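Local coordinates for UPF0201 protein MJ1564 (Methanocaldococcus jannaschii DSM 2661, PDB 2PZZ) that is of unknown function but belongs to an archaeal family that resembles RNA-binding proteins in structure, with RNA binding itself considered unlikely, at residues K55-R59 with D122-R126. Coordinates in Å, arbitrary orientation, origin at the centre of the assembly. Residues are numbered along the deposited sequence.
Sequences KELLR and DIAPR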
ATOM      1  N   LYS A  55       5.903 -12.540  18.903  1.00 34.00           N
ATOM      2  CA  LYS A  55       5.220 -13.482  19.797  1.00 37.00           C
ATOM      3  C   LYS A  55       4.336 -12.779  20.823  1.00 37.35           C
ATOM      4  O   LYS A  55       3.260 -13.266  21.162  1.00 37.64           O
ATOM      5  CB  LYS A  55       6.236 -14.354  20.526  1.00 37.44           C
ATOM      6  CG  LYS A  55       7.031 -15.270  19.611  1.00 40.67           C
ATOM      7  CD  LYS A  55       7.973 -16.150  20.400  1.00 46.13           C
ATOM      8  CE  LYS A  55       8.720 -17.099  19.478  1.00 51.64           C
ATOM      9  NZ  LYS A  55       9.781 -17.895  20.180  1.00 54.71           N
ATOM     10  N   GLU A  56       4.798 -11.643  21.323  1.00 38.04           N
ATOM     11  CA  GLU A  56       4.026 -10.877  22.298  1.00 40.05           C
ATOM     12  C   GLU A  56       2.749 -10.350  21.658  1.00 38.11           C
ATOM     13  O   GLU A  56       1.663 -10.489  22.215  1.00 37.91           O
ATOM     14  CB  GLU A  56       4.825  -9.673  22.795  1.00 43.05           C
ATOM     15  CG  GLU A  56       5.973  -9.981  23.718  1.00 47.56           C
ATOM     16  CD  GLU A  56       6.868  -8.771  23.914  1.00 51.70           C
ATOM     17  OE1 GLU A  56       6.336  -7.636  23.929  1.00 52.14           O
ATOM     18  OE2 GLU A  56       8.096  -8.956  24.060  1.00 54.09           O
ATOM     19  N   LEU A  57       2.885  -9.752  20.477  1.00 36.42           N
ATOM     20  CA  LEU A  57       1.736  -9.177  19.793  1.00 33.80           C
ATOM     21  C   LEU A  57       0.678 -10.203  19.427  1.00 34.32           C
ATOM     22  O   LEU A  57      -0.522  -9.922  19.533  1.00 35.68           O
ATOM     23  CB  LEU A  57       2.189  -8.403  18.558  1.00 36.67           C
ATOM     24  CG  LEU A  57       3.143  -7.239  18.862  1.00 36.35           C
ATOM     25  CD1 LEU A  57       3.632  -6.631  17.574  1.00 33.43           C
ATOM     26  CD2 LEU A  57       2.433  -6.187  19.724  1.00 37.18           C
ATOM     27  N   LEU A  58       1.097 -11.392  19.007  1.00 31.53           N
ATOM     28  CA  LEU A  58       0.117 -12.421  18.662  1.00 29.53           C
ATOM     29  C   LEU A  58      -0.683 -12.779  19.933  1.00 30.23           C
ATOM     30  O   LEU A  58      -1.893 -12.960  19.884  1.00 30.10           O
ATOM     31  CB  LEU A  58       0.806 -13.677  18.102  1.00 28.91           C
ATOM     32  CG  LEU A  58       1.694 -13.534  16.845  1.00 26.94           C
ATOM     33  CD1 LEU A  58       2.339 -14.864  16.520  1.00 24.59           C
ATOM     34  CD2 LEU A  58       0.879 -13.052  15.674  1.00 27.21           C
ATOM     35  N   ARG A  59      -0.006 -12.876  21.070  1.00 31.46           N
ATOM     36  CA  ARG A  59      -0.697 -13.205  22.319  1.00 34.87           C
ATOM     37  C   ARG A  59      -1.573 -12.024  22.736  1.00 36.80           C
ATOM     38  O   ARG A  59      -2.768 -12.197  22.980  1.00 35.02           O
ATOM     39  CB  ARG A  59       0.333 -13.569  23.400  1.00 34.56           C
ATOM     40  CG  ARG A  59       1.003 -14.913  23.095  1.00 33.30           C
ATOM     41  CD  ARG A  59       2.341 -15.097  23.780  1.00 33.57           C
ATOM     42  NE  ARG A  59       2.889 -16.419  23.480  1.00 33.84           N
ATOM     43  CZ  ARG A  59       3.308 -16.808  22.276  1.00 32.48           C
ATOM     44  NH1 ARG A  59       3.252 -15.976  21.240  1.00 29.75           N
ATOM     45  NH2 ARG A  59       3.780 -18.034  22.109  1.00 35.05           N
ATOM     46  N   ASP A 122       6.074 -22.851  18.848  1.00 41.88           N
ATOM     47  CA  ASP A 122       6.616 -21.952  19.848  1.00 42.72           C
ATOM     48  C   ASP A 122       6.113 -20.521  19.643  1.00 42.23           C
ATOM     49  O   ASP A 122       5.818 -19.811  20.608  1.00 40.76           O
ATOM     50  CB  ASP A 122       8.141 -21.999  19.767  1.00 46.47           C
ATOM     51  CG  ASP A 122       8.808 -21.170  20.829  1.00 50.30           C
ATOM     52  OD1 ASP A 122       8.818 -19.932  20.697  1.00 53.08           O
ATOM     53  OD2 ASP A 122       9.322 -21.759  21.802  1.00 55.92           O
ATOM     54  N   ILE A 123       6.012 -20.107  18.380  1.00 39.62           N
ATOM     55  CA  ILE A 123       5.554 -18.763  18.053  1.00 38.56           C
ATOM     56  C   ILE A 123       4.043 -18.618  18.194  1.00 38.70           C
ATOM     57  O   ILE A 123       3.562 -17.692  18.854  1.00 37.50           O
ATOM     58  CB  ILE A 123       5.960 -18.373  16.616  1.00 38.71           C
ATOM     59  CG1 ILE A 123       7.488 -18.281  16.527  1.00 39.74           C
ATOM     60  CG2 ILE A 123       5.334 -17.026  16.229  1.00 36.15           C
ATOM     61  CD1 ILE A 123       8.017 -17.941  15.124  1.00 36.01           C
ATOM     62  N   ALA A 124       3.306 -19.531  17.566  1.00 37.49           N
ATOM     63  CA  ALA A 124       1.851 -19.523  17.593  1.00 37.58           C
ATOM     64  C   ALA A 124       1.320 -20.881  18.054  1.00 38.94           C
ATOM     65  O   ALA A 124       0.949 -21.729  17.237  1.00 38.02           O
ATOM     66  CB  ALA A 124       1.300 -19.179  16.200  1.00 35.91           C
ATOM     67  N   PRO A 125       1.282 -21.101  19.379  1.00 40.37           N
ATOM     68  CA  PRO A 125       0.803 -22.340  19.996  1.00 41.88           C
ATOM     69  C   PRO A 125      -0.708 -22.485  19.868  1.00 44.19           C
ATOM     70  O   PRO A 125      -1.439 -21.486  19.904  1.00 43.65           O
ATOM     71  CB  PRO A 125       1.201 -22.178  21.465  1.00 39.67           C
ATOM     72  CG  PRO A 125       2.280 -21.149  21.442  1.00 40.40           C
ATOM     73  CD  PRO A 125       1.813 -20.192  20.408  1.00 39.78           C
ATOM     74  N   ARG A 126      -1.174 -23.725  19.739  1.00 45.85           N
ATOM     75  CA  ARG A 126      -2.603 -23.979  19.654  1.00 50.02           C
ATOM     76  C   ARG A 126      -3.254 -23.482  20.940  1.00 51.58           C
ATOM     77  O   ARG A 126      -2.558 -23.183  21.916  1.00 51.20           O
ATOM     78  CB  ARG A 126      -2.876 -25.478  19.495  1.00 52.89           C
ATOM     79  CG  ARG A 126      -2.376 -26.053  18.186  1.00 54.77           C
ATOM     80  CD  ARG A 126      -2.950 -27.433  17.925  1.00 58.98           C
ATOM     81  NE  ARG A 126      -2.656 -27.884  16.564  1.00 62.02           N
ATOM     82  CZ  ARG A 126      -2.942 -27.189  15.464  1.00 63.34           C
ATOM     83  NH1 ARG A 126      -3.533 -26.003  15.550  1.00 63.72           N
ATOM     84  NH2 ARG A 126      -2.627 -27.676  14.271  1.00 64.30           N
TER
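Carbonyl groups at the C-terminal end of a helix lack the backbone NH partners of the next turn, and an arginine from a neighbouring helix can supply donors in their place. UPF0201 protein MJ1564 uses an arginine side chain in this way where helix 116-123 ends beside helix 52-60, in an alpha/beta chain whose five-stranded antiparallel sheet has the strand order 2-3-1-5-4. Asp122, in the last turn, contributes twice. Asp122 OD1 forms a salt bridge with NZ of the extended Lys55 at 2.3 Å, very short for such a pair, while Asp122 O receives a weak hydrogen bond from Arg59 NH2 at 3.1 Å. Ile123 follows with both polar and apolar contacts. Ile123 O accepts a hydrogen bond from Arg59 NH1 at 3.0 Å and a weak one from Arg59 NH2 at 3.3 Å; the guanidinium meets the carbonyls of Asp122 and Ile123 at its edge, near its own plane. These bonds join the two helices, whereas the 2.7 Å bond from Arg59 NH1 to Lys55 O holds the side chain against its own helix. The aliphatic end of Lys55 lies along Ile123, Lys55 CE 3.4 Å from Ile123 CG1, and Ile123 CG2 meets Leu58 CD1 at 3.7 Å. Ala124 is the first residue to leave helical geometry; Ala124 CB lies 4.4 Å from Leu58 CD1, and Ala67 touches both side chains, so helix 64-73 also packs against this apolar patch. Arg68 of that helix donates to the carbonyl of Ala124. Pro125 then carries the chain onward, Pro125 CD lying 3.4 Å from Arg59 NH2.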